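Ton_1535 (Thermococcus onnurineus, PDB 3ZPJ) is of unknown function but folds as an all-helical alpha-solenoid distinguished by a left-handed helical turn. Local coordinates at residues Y24-P29 / V33-K38; L124-Y129 / G169-S174; H153-I158 / D189-N194; R219-K224 / H228-I233; K301-I306 / S313-A318. All coordinates share one frame; numbering follows the deposited sequence.

Contact 1: residues Y24-P29 / V33-K38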
# COMPACT_ATOMS: atom_id res chain seq x y z
N TYR A 24 30.84 14.31 -7.10
CA TYR A 24 31.39 15.30 -6.19
C TYR A 24 31.15 16.72 -6.69
O TYR A 24 31.25 17.69 -5.94
CB TYR A 24 32.84 14.96 -5.90
CG TYR A 24 32.87 13.56 -5.34
CD1 TYR A 24 32.57 13.33 -4.00
CD2 TYR A 24 33.10 12.47 -6.16
CE1 TYR A 24 32.54 12.04 -3.49
CE2 TYR A 24 33.07 11.18 -5.66
CZ TYR A 24 32.80 10.97 -4.32
OH TYR A 24 32.78 9.69 -3.82
N GLU A 25 30.75 16.83 -7.95
CA GLU A 25 30.28 18.10 -8.48
C GLU A 25 28.88 18.41 -7.97
O GLU A 25 28.32 19.46 -8.27
CB GLU A 25 30.32 18.10 -10.01
CG GLU A 25 31.74 18.02 -10.56
CD GLU A 25 31.78 17.99 -12.07
OE1 GLU A 25 30.71 18.10 -12.70
OE2 GLU A 25 32.90 17.85 -12.63
N ILE A 26 28.30 17.49 -7.20
CA ILE A 26 27.04 17.76 -6.54
C ILE A 26 27.33 18.49 -5.24
O ILE A 26 28.21 18.08 -4.48
CB ILE A 26 26.26 16.47 -6.25
CG1 ILE A 26 25.85 15.81 -7.57
CG2 ILE A 26 25.01 16.77 -5.40
CD1 ILE A 26 24.92 14.65 -7.38
N GLU A 27 26.60 19.57 -5.00
CA GLU A 27 26.81 20.38 -3.82
C GLU A 27 26.46 19.62 -2.55
O GLU A 27 27.33 19.30 -1.73
CB GLU A 27 25.98 21.66 -3.90
CG GLU A 27 26.45 22.63 -4.96
CD GLU A 27 25.63 23.90 -5.00
OE1 GLU A 27 24.40 23.82 -5.26
OE2 GLU A 27 26.21 24.99 -4.77
N ASP A 28 25.18 19.32 -2.39
CA ASP A 28 24.68 18.71 -1.18
C ASP A 28 25.13 17.26 -1.03
O ASP A 28 25.00 16.47 -1.97
CB ASP A 28 23.17 18.78 -1.20
CG ASP A 28 22.57 18.51 0.15
OD1 ASP A 28 22.97 19.19 1.12
OD2 ASP A 28 21.70 17.62 0.23
N PRO A 29 25.67 16.91 0.15
CA PRO A 29 26.07 15.57 0.60
C PRO A 29 24.94 14.56 0.59
O PRO A 29 25.10 13.44 0.07
CB PRO A 29 26.50 15.81 2.05
CG PRO A 29 27.08 17.18 2.00
CD PRO A 29 26.21 17.96 1.03
N VAL A 33 24.48 11.22 -1.72
CA VAL A 33 24.21 9.91 -1.18
C VAL A 33 23.00 9.28 -1.88
O VAL A 33 23.02 8.09 -2.19
CB VAL A 33 23.99 9.97 0.35
CG1 VAL A 33 23.59 8.61 0.90
CG2 VAL A 33 25.25 10.43 1.01
N GLN A 34 21.97 10.10 -2.09
CA GLN A 34 20.84 9.78 -2.96
C GLN A 34 21.30 9.27 -4.31
O GLN A 34 20.84 8.24 -4.79
CB GLN A 34 20.00 11.03 -3.21
CG GLN A 34 19.24 11.56 -2.02
CD GLN A 34 17.97 10.79 -1.77
OE1 GLN A 34 17.81 9.66 -2.24
NE2 GLN A 34 17.04 11.39 -1.02
N VAL A 35 22.20 10.01 -4.94
CA VAL A 35 22.63 9.63 -6.27
C VAL A 35 23.39 8.32 -6.19
O VAL A 35 23.08 7.37 -6.93
CB VAL A 35 23.49 10.72 -6.91
CG1 VAL A 35 24.11 10.23 -8.20
CG2 VAL A 35 22.64 11.95 -7.16
N LEU A 36 24.36 8.25 -5.29
CA LEU A 36 25.21 7.07 -5.18
C LEU A 36 24.35 5.83 -4.99
O LEU A 36 24.50 4.84 -5.71
CB LEU A 36 26.23 7.22 -4.05
CG LEU A 36 27.33 8.25 -4.30
CD1 LEU A 36 28.05 8.60 -3.00
CD2 LEU A 36 28.33 7.74 -5.32
N THR A 37 23.40 5.91 -4.06
CA THR A 37 22.59 4.74 -3.74
C THR A 37 21.61 4.34 -4.85
O THR A 37 21.29 3.16 -4.99
CB THR A 37 21.86 4.89 -2.38
OG1 THR A 37 21.14 6.12 -2.34
CG2 THR A 37 22.86 4.88 -1.24
N LYS A 38 21.17 5.31 -5.64
CA LYS A 38 20.24 5.07 -6.75
C LYS A 38 20.94 4.38 -7.91
O LYS A 38 20.33 3.64 -8.67
CB LYS A 38 19.65 6.40 -7.22
CG LYS A 38 18.35 6.30 -8.00
CD LYS A 38 17.73 7.69 -8.16
CE LYS A 38 17.57 8.38 -6.81
NZ LYS A 38 17.15 9.80 -6.91
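Ile26 and Val35 meet through two methyls: Ile26 CD1 lies 3.5 Å from Val35 CG2, a close apolar contact in which the two side chains slant across one another. Ile26 reaches it fully stretched, with CG1 beside the backbone N and CD1 continuing the chain outward (chi2 -172°). On the helix, Val35 turns its CG2 branch, the one beside its own N, to the incoming methyl. Both are aliphatic and buried, as suits an apolar contact between loop and helix. The second bridge is backbone: Val33 N donates to Pro29 O at 2.9 Å, bent to 138° at the hydrogen, an early bond of helix 29-45. Val33 CG2 sits beside the same carbonyl, 3.2 Å from Pro29 O. Further out, Asp28 is the N-cap, its OD2 accepting from Glu31 N, while Pro29 fits the first turn because it has no N-H needing a partner. Gln32 NE2 binds Ile26 O and ties the loop down from the helix side. Around this apolar centre, Leu4 of helix 2-12 touches both Ile26 and Val35, whereas Val33 leans on Ile63 of helix 53-66 and Ile79 of helix 70-86.

Contact 2: residues L124-Y129 / G169-S174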
# COMPACT_ATOMS: atom_id res chain seq x y z
N LEU A 124 12.36 2.97 6.55
CA LEU A 124 12.07 1.65 7.10
C LEU A 124 10.96 0.96 6.29
O LEU A 124 10.99 -0.25 6.09
CB LEU A 124 11.66 1.77 8.56
CG LEU A 124 12.81 1.89 9.56
CD1 LEU A 124 12.26 2.33 10.90
CD2 LEU A 124 13.57 0.55 9.68
N ALA A 125 9.98 1.74 5.84
CA ALA A 125 8.88 1.17 5.05
C ALA A 125 9.35 0.77 3.66
O ALA A 125 9.04 -0.32 3.20
CB ALA A 125 7.71 2.13 4.95
N ILE A 126 10.10 1.66 3.00
CA ILE A 126 10.73 1.35 1.71
C ILE A 126 11.57 0.08 1.82
O ILE A 126 11.61 -0.73 0.90
CB ILE A 126 11.65 2.51 1.24
CG1 ILE A 126 10.86 3.77 0.93
CG2 ILE A 126 12.44 2.11 0.03
CD1 ILE A 126 9.53 3.52 0.34
N ALA A 127 12.21 -0.10 2.97
CA ALA A 127 13.09 -1.25 3.23
C ALA A 127 12.33 -2.56 3.36
O ALA A 127 12.94 -3.63 3.40
CB ALA A 127 13.88 -0.99 4.50
N GLY A 128 11.01 -2.49 3.44
CA GLY A 128 10.22 -3.68 3.67
C GLY A 128 10.07 -4.04 5.13
O GLY A 128 9.92 -5.20 5.47
N TYR A 129 10.10 -3.04 6.01
CA TYR A 129 9.96 -3.28 7.45
C TYR A 129 8.78 -2.47 7.98
O TYR A 129 8.95 -1.52 8.73
CB TYR A 129 11.22 -2.85 8.19
CG TYR A 129 12.50 -3.46 7.68
CD1 TYR A 129 12.52 -4.75 7.17
CD2 TYR A 129 13.70 -2.75 7.72
CE1 TYR A 129 13.69 -5.32 6.72
CE2 TYR A 129 14.88 -3.32 7.27
CZ TYR A 129 14.86 -4.60 6.77
OH TYR A 129 16.03 -5.19 6.32
N GLY A 169 2.43 4.06 2.74
CA GLY A 169 1.27 3.28 2.36
C GLY A 169 1.23 2.97 0.87
O GLY A 169 1.07 1.81 0.48
N ASP A 170 1.39 4.00 0.04
CA ASP A 170 1.37 3.82 -1.41
C ASP A 170 2.41 2.82 -1.91
O ASP A 170 2.26 2.26 -3.00
CB ASP A 170 1.58 5.16 -2.12
CG ASP A 170 0.36 6.06 -2.05
OD1 ASP A 170 -0.77 5.56 -1.80
OD2 ASP A 170 0.54 7.28 -2.23
N THR A 171 3.47 2.60 -1.14
CA THR A 171 4.52 1.71 -1.63
C THR A 171 4.33 0.30 -1.13
O THR A 171 5.11 -0.58 -1.47
CB THR A 171 5.96 2.17 -1.23
OG1 THR A 171 6.14 2.03 0.18
CG2 THR A 171 6.20 3.62 -1.64
N LEU A 172 3.31 0.09 -0.30
CA LEU A 172 3.08 -1.21 0.34
C LEU A 172 1.90 -1.96 -0.25
O LEU A 172 1.00 -1.36 -0.85
CB LEU A 172 2.85 -1.03 1.84
CG LEU A 172 4.08 -0.54 2.59
CD1 LEU A 172 3.72 -0.17 4.03
CD2 LEU A 172 5.19 -1.59 2.56
N PRO A 173 1.89 -3.29 -0.09
CA PRO A 173 0.67 -4.02 -0.44
C PRO A 173 -0.46 -3.66 0.54
O PRO A 173 -0.19 -3.22 1.68
CB PRO A 173 1.08 -5.48 -0.29
CG PRO A 173 2.22 -5.45 0.71
CD PRO A 173 2.96 -4.18 0.37
N SER A 174 -1.71 -3.86 0.10
CA SER A 174 -2.90 -3.47 0.86
C SER A 174 -2.87 -3.89 2.33
O SER A 174 -3.20 -3.08 3.20
CB SER A 174 -4.20 -4.00 0.20
OG SER A 174 -4.52 -3.32 -1.01
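Thr171 packs against Ile126 with three side-chain atoms, all gathered round one methyl. Its CB points at the opposite segment and stands 4.1 Å from Ile126 CD1. There the side chain divides. The methyl CG2 comes to 3.9 Å from Ile126 CD1, and the hydroxyl OG1 is a little nearer, 3.7 Å from Ile126 CD1. OG1 occupies the position between backbone N and carbonyl carbon (chi1 69°), from which it hydrogen-bonds Ala168 O in the last turn of helix 151-170. Ile126 arrives at about a right angle, and the bend at its second torsion (chi2 -35°) carries CD1 across although its CB faces away. Beside this pair, Leu172 brings CD2 to 4.1 Å from Ala125 O, and Ala125, small and buried, lets the leucine come over the helix end. Gly128 closes helix 110-126 in a Schellman motif, with a positive phi at which a CB would press on the preceding carbonyl O; Tyr129 N reaches back to Leu124 O at 2.9 Å. Two helix ends of the alpha-solenoid are thus laid side by side. Since Thr171 spends its hydroxyl on Ala168 O, what it offers Ile126 is shape, and the contact rests on van der Waals packing.

Contact 3: residues H153-I158 / D189-N194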
# COMPACT_ATOMS: atom_id res chain seq x y z
N HIS A 153 3.21 25.70 15.14
CA HIS A 153 4.50 25.10 14.75
C HIS A 153 4.39 23.59 14.69
O HIS A 153 5.07 22.93 13.90
CB HIS A 153 5.59 25.52 15.73
CG HIS A 153 5.47 26.94 16.19
ND1 HIS A 153 4.89 27.30 17.38
CD2 HIS A 153 5.83 28.10 15.58
CE1 HIS A 153 4.91 28.61 17.50
NE2 HIS A 153 5.47 29.12 16.42
N LYS A 154 3.52 23.03 15.53
CA LYS A 154 3.29 21.60 15.52
C LYS A 154 2.54 21.20 14.27
O LYS A 154 2.73 20.11 13.75
CB LYS A 154 2.50 21.14 16.75
CG LYS A 154 3.14 21.48 18.11
CD LYS A 154 2.36 20.76 19.20
CE LYS A 154 2.73 21.15 20.58
NZ LYS A 154 1.88 20.38 21.56
N VAL A 155 1.69 22.10 13.77
CA VAL A 155 0.79 21.75 12.67
C VAL A 155 1.53 21.31 11.40
O VAL A 155 1.26 20.23 10.87
CB VAL A 155 -0.24 22.85 12.36
CG1 VAL A 155 -0.81 22.68 10.96
CG2 VAL A 155 -1.36 22.81 13.38
N ASP A 156 2.46 22.13 10.92
CA ASP A 156 3.19 21.77 9.71
C ASP A 156 4.02 20.49 9.87
O ASP A 156 4.08 19.68 8.96
CB ASP A 156 4.06 22.92 9.23
CG ASP A 156 3.25 24.11 8.74
OD1 ASP A 156 2.01 24.11 8.92
OD2 ASP A 156 3.85 25.06 8.18
N GLY A 157 4.63 20.32 11.04
CA GLY A 157 5.38 19.11 11.31
C GLY A 157 4.51 17.86 11.19
O GLY A 157 4.88 16.89 10.53
N ILE A 158 3.35 17.88 11.84
CA ILE A 158 2.45 16.75 11.83
C ILE A 158 1.86 16.45 10.43
O ILE A 158 1.71 15.29 10.06
CB ILE A 158 1.37 16.93 12.90
CG1 ILE A 158 2.06 17.10 14.25
CG2 ILE A 158 0.46 15.71 12.96
CD1 ILE A 158 1.14 17.21 15.43
N ASP A 189 -7.53 14.67 8.83
CA ASP A 189 -8.85 14.97 9.36
C ASP A 189 -8.77 15.95 10.54
O ASP A 189 -9.47 16.97 10.56
CB ASP A 189 -9.53 13.68 9.81
CG ASP A 189 -10.95 13.91 10.26
OD1 ASP A 189 -11.73 14.56 9.52
OD2 ASP A 189 -11.29 13.46 11.38
N LYS A 190 -7.93 15.64 11.53
CA LYS A 190 -7.84 16.49 12.72
C LYS A 190 -7.24 17.85 12.40
O LYS A 190 -7.54 18.83 13.07
CB LYS A 190 -7.02 15.85 13.84
CG LYS A 190 -7.49 14.49 14.30
CD LYS A 190 -8.95 14.46 14.68
CE LYS A 190 -9.29 13.12 15.31
NZ LYS A 190 -8.41 12.85 16.49
N LEU A 191 -6.37 17.90 11.39
CA LEU A 191 -5.65 19.13 11.10
C LEU A 191 -6.26 19.96 9.97
O LEU A 191 -5.66 20.94 9.51
CB LEU A 191 -4.18 18.83 10.81
CG LEU A 191 -3.38 18.43 12.03
CD1 LEU A 191 -1.94 18.35 11.63
CD2 LEU A 191 -3.56 19.47 13.13
N HIS A 192 -7.43 19.54 9.50
CA HIS A 192 -8.23 20.37 8.60
C HIS A 192 -7.65 20.60 7.20
O HIS A 192 -7.81 21.68 6.63
CB HIS A 192 -8.54 21.70 9.28
CG HIS A 192 -9.01 21.53 10.69
ND1 HIS A 192 -8.51 22.28 11.74
CD2 HIS A 192 -9.89 20.66 11.23
CE1 HIS A 192 -9.09 21.89 12.86
NE2 HIS A 192 -9.92 20.91 12.58
N VAL A 193 -6.98 19.59 6.65
CA VAL A 193 -6.66 19.62 5.23
C VAL A 193 -7.59 18.65 4.47
O VAL A 193 -7.25 17.50 4.20
CB VAL A 193 -5.18 19.38 4.96
CG1 VAL A 193 -4.39 20.64 5.35
CG2 VAL A 193 -4.69 18.18 5.77
N ASN A 194 -8.78 19.13 4.13
CA ASN A 194 -9.83 18.24 3.63
C ASN A 194 -9.55 17.60 2.27
O ASN A 194 -10.02 16.50 2.02
CB ASN A 194 -11.16 18.98 3.62
CG ASN A 194 -12.18 18.32 4.53
OD1 ASN A 194 -11.84 17.46 5.33
ND2 ASN A 194 -13.43 18.72 4.40
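Leu191 extends across to helix 151-170 and fits its forked end over Val155 and Ile158, one methyl to each side chain. Against Val155 the two side chains run past each other in opposite directions, so that they meet along their flanks, with Leu191 CD2 4.0 Å from Val155 CG2. Against Ile158 the crossing is close to a right angle: Leu191 CD1 lies over the CB end of the isoleucine, 3.8 Å from Ile158 CG2, and equally near Ile158 CB. That same methyl, Leu191 CD1, also rests 3.8 Å from Val155 O, a van der Waals contact with the helix backbone. The leucine is set for this double role by its first torsion (chi1 -72°), which places CG beside the backbone N, while its CB already points at the partner helix. Leucine, branched one carbon further out than valine or isoleucine, suits a residue that must bridge two neighbours a helical turn apart. Val155 and Ile158, three residues apart, present their branches on the same helical flank. Leu191 is also the first residue to leave helical geometry after helix 174-190, and Leu159 touches it as well; from beyond Ile158, Phe141 and Ile144 of helix 130-146 complete the packing. The contact joins the start of helix 151-170 to the end of helix 174-190, at the open end of an antiparallel helical hairpin of the alpha-solenoid.

Contact 4: residues R219-K224 / H228-I233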
# COMPACT_ATOMS: atom_id res chain seq x y z
N ARG A 219 -2.69 -0.82 -7.23
CA ARG A 219 -3.53 0.21 -6.62
C ARG A 219 -3.27 1.55 -7.30
O ARG A 219 -4.22 2.28 -7.60
CB ARG A 219 -3.34 0.29 -5.11
CG ARG A 219 -3.66 -1.02 -4.39
CD ARG A 219 -4.06 -0.78 -2.95
NE ARG A 219 -3.21 0.22 -2.32
CZ ARG A 219 -1.96 -0.00 -1.91
NH1 ARG A 219 -1.42 -1.20 -2.10
NH2 ARG A 219 -1.25 0.97 -1.34
N ALA A 220 -1.99 1.84 -7.58
CA ALA A 220 -1.61 3.07 -8.28
C ALA A 220 -2.27 3.18 -9.67
O ALA A 220 -2.72 4.24 -10.07
CB ALA A 220 -0.10 3.20 -8.42
N ALA A 221 -2.33 2.07 -10.39
CA ALA A 221 -2.96 2.09 -11.70
C ALA A 221 -4.47 2.32 -11.57
O ALA A 221 -5.06 3.08 -12.34
CB ALA A 221 -2.67 0.80 -12.46
N LEU A 222 -5.09 1.66 -10.60
CA LEU A 222 -6.54 1.73 -10.44
C LEU A 222 -6.97 3.14 -10.11
O LEU A 222 -7.96 3.65 -10.63
CB LEU A 222 -7.00 0.76 -9.35
CG LEU A 222 -6.90 -0.69 -9.83
CD1 LEU A 222 -7.36 -1.67 -8.78
CD2 LEU A 222 -7.72 -0.85 -11.13
N LEU A 223 -6.18 3.79 -9.25
CA LEU A 223 -6.48 5.13 -8.80
C LEU A 223 -6.45 6.12 -9.97
O LEU A 223 -7.26 7.03 -10.05
CB LEU A 223 -5.51 5.53 -7.67
CG LEU A 223 -5.90 6.74 -6.83
CD1 LEU A 223 -7.14 6.40 -6.01
CD2 LEU A 223 -4.73 7.15 -5.92
N LYS A 224 -5.52 5.90 -10.90
CA LYS A 224 -5.44 6.70 -12.13
C LYS A 224 -6.52 6.31 -13.12
O LYS A 224 -6.65 6.95 -14.15
CB LYS A 224 -4.11 6.47 -12.87
CG LYS A 224 -2.87 6.89 -12.11
CD LYS A 224 -1.63 6.65 -12.97
CE LYS A 224 -0.52 5.99 -12.15
NZ LYS A 224 0.59 5.44 -12.99
N HIS A 228 -7.09 -1.35 -17.53
CA HIS A 228 -6.63 -2.44 -18.37
C HIS A 228 -5.18 -2.74 -18.03
O HIS A 228 -4.75 -3.90 -18.05
CB HIS A 228 -6.85 -2.09 -19.84
CG HIS A 228 -8.30 -1.98 -20.21
ND1 HIS A 228 -9.26 -2.84 -19.71
CD2 HIS A 228 -8.96 -1.11 -21.00
CE1 HIS A 228 -10.44 -2.50 -20.19
NE2 HIS A 228 -10.29 -1.45 -20.98
N TYR A 229 -4.44 -1.71 -17.66
CA TYR A 229 -3.05 -1.89 -17.24
C TYR A 229 -2.94 -2.74 -15.96
O TYR A 229 -2.10 -3.63 -15.86
CB TYR A 229 -2.37 -0.53 -17.07
CG TYR A 229 -0.92 -0.63 -16.67
CD1 TYR A 229 0.05 -1.00 -17.59
CD2 TYR A 229 -0.53 -0.36 -15.38
CE1 TYR A 229 1.38 -1.10 -17.22
CE2 TYR A 229 0.79 -0.46 -15.00
CZ TYR A 229 1.75 -0.83 -15.93
OH TYR A 229 3.07 -0.92 -15.54
N ALA A 230 -3.81 -2.47 -15.00
CA ALA A 230 -3.83 -3.21 -13.74
C ALA A 230 -4.30 -4.66 -13.95
O ALA A 230 -3.73 -5.61 -13.41
CB ALA A 230 -4.74 -2.51 -12.74
N LEU A 231 -5.35 -4.81 -14.74
CA LEU A 231 -5.83 -6.13 -15.11
C LEU A 231 -4.73 -6.92 -15.78
O LEU A 231 -4.57 -8.12 -15.54
CB LEU A 231 -7.02 -5.98 -16.03
CG LEU A 231 -8.25 -5.57 -15.25
CD1 LEU A 231 -9.40 -5.30 -16.21
CD2 LEU A 231 -8.61 -6.67 -14.25
N ALA A 232 -3.95 -6.24 -16.62
CA ALA A 232 -2.83 -6.87 -17.30
C ALA A 232 -1.82 -7.41 -16.30
O ALA A 232 -1.33 -8.53 -16.46
CB ALA A 232 -2.16 -5.90 -18.26
N ILE A 233 -1.53 -6.64 -15.26
CA ILE A 233 -0.57 -7.10 -14.26
C ILE A 233 -1.09 -8.34 -13.55
O ILE A 233 -0.35 -9.29 -13.32
CB ILE A 233 -0.27 -6.02 -13.20
CG1 ILE A 233 0.35 -4.79 -13.87
CG2 ILE A 233 0.65 -6.57 -12.14
CD1 ILE A 233 0.35 -3.55 -12.99
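Ala221 and Ala230 face each other directly at the closest backbone approach, and methyl packing makes up most of the contact: Ala221 CB is 3.9 Å from Ala230 CB. Leu222 adds a branch from beside it, its CD2 coming to 3.8 Å from Ala230 CB. Leu222 can do this because CG stands beside the backbone N (chi1 -72°), which brings the branched end round to the partner although CB itself points along the flank. Alanines suit the central positions because the short helix axes run only 8.5 Å apart. Those axes are nearly antiparallel, at 157°, making helices 216-223 and 227-237 an alpha-helical hairpin with a very short connection within the solenoid. The aromatic contact is of another kind. Tyr229 turns the edge of its ring to Ala221, whose CB lies near the ring plane, 3.8 Å from Tyr229 CD2; the methyl therefore meets the rim and not a face. Tyr229 is exposed, a fitting place for a residue whose hydroxyl can face water. Arg219 is buried and its CB points away from helix 227-237; its NH1 bonds to Leu172 O and its NH2 to Tyr181 OH. Val250 of helix 240-256 touches both Leu222 and Leu231.

Contact 5: residues K301-I306 / S313-A318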
# COMPACT_ATOMS: atom_id res chain seq x y z
N LYS A 301 -25.11 -19.17 -6.77
CA LYS A 301 -24.46 -20.44 -7.09
C LYS A 301 -23.35 -20.70 -6.09
O LYS A 301 -23.23 -21.81 -5.55
CB LYS A 301 -23.83 -20.43 -8.48
CG LYS A 301 -24.76 -20.23 -9.65
CD LYS A 301 -23.92 -20.05 -10.91
CE LYS A 301 -24.78 -19.83 -12.13
NZ LYS A 301 -25.86 -20.84 -12.18
N PHE A 302 -22.54 -19.68 -5.84
CA PHE A 302 -21.44 -19.83 -4.90
C PHE A 302 -21.89 -20.01 -3.46
O PHE A 302 -21.44 -20.95 -2.79
CB PHE A 302 -20.42 -18.70 -5.06
CG PHE A 302 -19.53 -18.89 -6.24
CD1 PHE A 302 -18.40 -19.68 -6.14
CD2 PHE A 302 -19.84 -18.34 -7.46
CE1 PHE A 302 -17.58 -19.88 -7.23
CE2 PHE A 302 -19.03 -18.53 -8.54
CZ PHE A 302 -17.90 -19.31 -8.43
N ALA A 303 -22.79 -19.16 -2.99
CA ALA A 303 -23.31 -19.26 -1.63
C ALA A 303 -23.81 -20.67 -1.29
O ALA A 303 -23.55 -21.18 -0.20
CB ALA A 303 -24.40 -18.23 -1.40
N LYS A 304 -24.51 -21.31 -2.23
CA LYS A 304 -25.03 -22.65 -1.97
C LYS A 304 -23.94 -23.73 -1.87
O LYS A 304 -24.23 -24.86 -1.47
CB LYS A 304 -26.08 -23.03 -3.02
CG LYS A 304 -27.23 -22.04 -3.10
CD LYS A 304 -28.51 -22.69 -3.61
CE LYS A 304 -28.89 -22.16 -4.98
NZ LYS A 304 -30.36 -22.21 -5.19
N GLU A 305 -22.70 -23.39 -2.21
CA GLU A 305 -21.61 -24.37 -2.16
C GLU A 305 -20.72 -24.17 -0.95
O GLU A 305 -19.79 -24.95 -0.73
CB GLU A 305 -20.76 -24.35 -3.44
CG GLU A 305 -21.40 -25.05 -4.63
CD GLU A 305 -21.39 -26.57 -4.51
OE1 GLU A 305 -20.31 -27.18 -4.64
OE2 GLU A 305 -22.48 -27.15 -4.30
N ILE A 306 -20.98 -23.12 -0.18
CA ILE A 306 -20.26 -22.88 1.07
C ILE A 306 -20.55 -24.01 2.06
O ILE A 306 -21.70 -24.27 2.40
CB ILE A 306 -20.67 -21.55 1.70
CG1 ILE A 306 -20.34 -20.38 0.77
CG2 ILE A 306 -19.99 -21.37 3.05
CD1 ILE A 306 -21.00 -19.08 1.17
N SER A 313 -25.05 -19.54 5.95
CA SER A 313 -26.20 -18.83 6.48
C SER A 313 -26.09 -17.33 6.22
O SER A 313 -27.03 -16.71 5.73
CB SER A 313 -26.38 -19.12 7.97
OG SER A 313 -26.98 -20.39 8.16
N GLU A 314 -24.93 -16.77 6.54
CA GLU A 314 -24.69 -15.35 6.34
C GLU A 314 -24.83 -14.94 4.87
O GLU A 314 -25.55 -13.99 4.55
CB GLU A 314 -23.31 -14.97 6.87
CG GLU A 314 -23.21 -15.03 8.39
CD GLU A 314 -21.77 -15.13 8.90
OE1 GLU A 314 -20.89 -14.43 8.34
OE2 GLU A 314 -21.52 -15.91 9.85
N ALA A 315 -24.15 -15.66 3.98
CA ALA A 315 -24.15 -15.33 2.55
C ALA A 315 -25.56 -15.41 1.95
O ALA A 315 -25.93 -14.59 1.12
CB ALA A 315 -23.19 -16.24 1.80
N LEU A 316 -26.33 -16.39 2.40
CA LEU A 316 -27.68 -16.56 1.89
C LEU A 316 -28.57 -15.40 2.32
O LEU A 316 -29.45 -14.97 1.57
CB LEU A 316 -28.25 -17.90 2.37
CG LEU A 316 -27.76 -19.14 1.62
CD1 LEU A 316 -28.41 -20.42 2.17
CD2 LEU A 316 -28.05 -19.00 0.13
N LYS A 317 -28.34 -14.90 3.53
CA LYS A 317 -29.11 -13.77 4.04
C LYS A 317 -28.85 -12.53 3.19
O LYS A 317 -29.78 -11.95 2.63
CB LYS A 317 -28.78 -13.49 5.51
CG LYS A 317 -29.50 -12.26 6.06
CD LYS A 317 -29.45 -12.19 7.58
CE LYS A 317 -28.60 -11.02 8.07
NZ LYS A 317 -28.66 -10.88 9.55
N ALA A 318 -27.57 -12.15 3.11
CA ALA A 318 -27.15 -10.98 2.34
C ALA A 318 -27.78 -10.95 0.95
O ALA A 318 -28.37 -9.95 0.55
CB ALA A 318 -25.63 -10.96 2.21
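Ala315 receives two side chains, from the end of the preceding helix and the turn that follows it, in an apolar seam between two consecutive helices, 296-303 and 309-325, joined by a short turn in this alpha-solenoid. The tight part pairs two alanine methyls with the ends of longer aliphatic chains. Ile306 drives its CD1 to 3.6 Å from Ala315 CB, and Ala303 stands with its CB 4.0 Å from Ala315 CB, so that Ala315 is held by one long and one short partner. Buried Leu316, whose CB points along the flank, brings CD2 to 4.0 Å from Ala303 CB. With no side chain beyond CB, the two alanines let their backbones come close, Ala303 CA lying 5.8 Å from Ala315 CA. Ile306 lies where the chain has already left the helix, and its length lets it reach back to Ala315: a type I beta turn from Ala303 to Ile306 carries it forward, closed by Ile306 N on Ala303 O at 3.2 Å. Its CG1 stands beside the backbone N (chi1 -61°), and the extended second torsion sends CD1 on towards the helix, while Val283 of helix 280-293 touches the isoleucine too. Toward solvent the character changes. Lys304 points away, and Glu305, Lys301 and Glu314 are exposed, as suits charged residues on outer flanks; Glu314 OE1 forms a salt bridge with Lys311 NZ. Ser313, by contrast, is buried on the far side of its helix, and its OG is bonded to Ile309 O and to Asp341 N.

From the N terminus, contact 1 closes the short loop into helix 29-45 and sets it against helix 2-12. Contact 2 then spans some forty residues, laying the end of helix 110-126 beside that of helix 151-170. Contact 3 crosses it, its first segment falling between those of contact 2 and its second after them; it joins the start of helix 151-170 to the end of helix 174-190, with the centres of the two contacts about 23 Å apart. Contact 4 closes a local hairpin and touches contact 2 through Arg219. Contact 5 closes the short turn between helices 296-303 and 309-325 near the C terminus, its centre about 59 Å from that of contact 1.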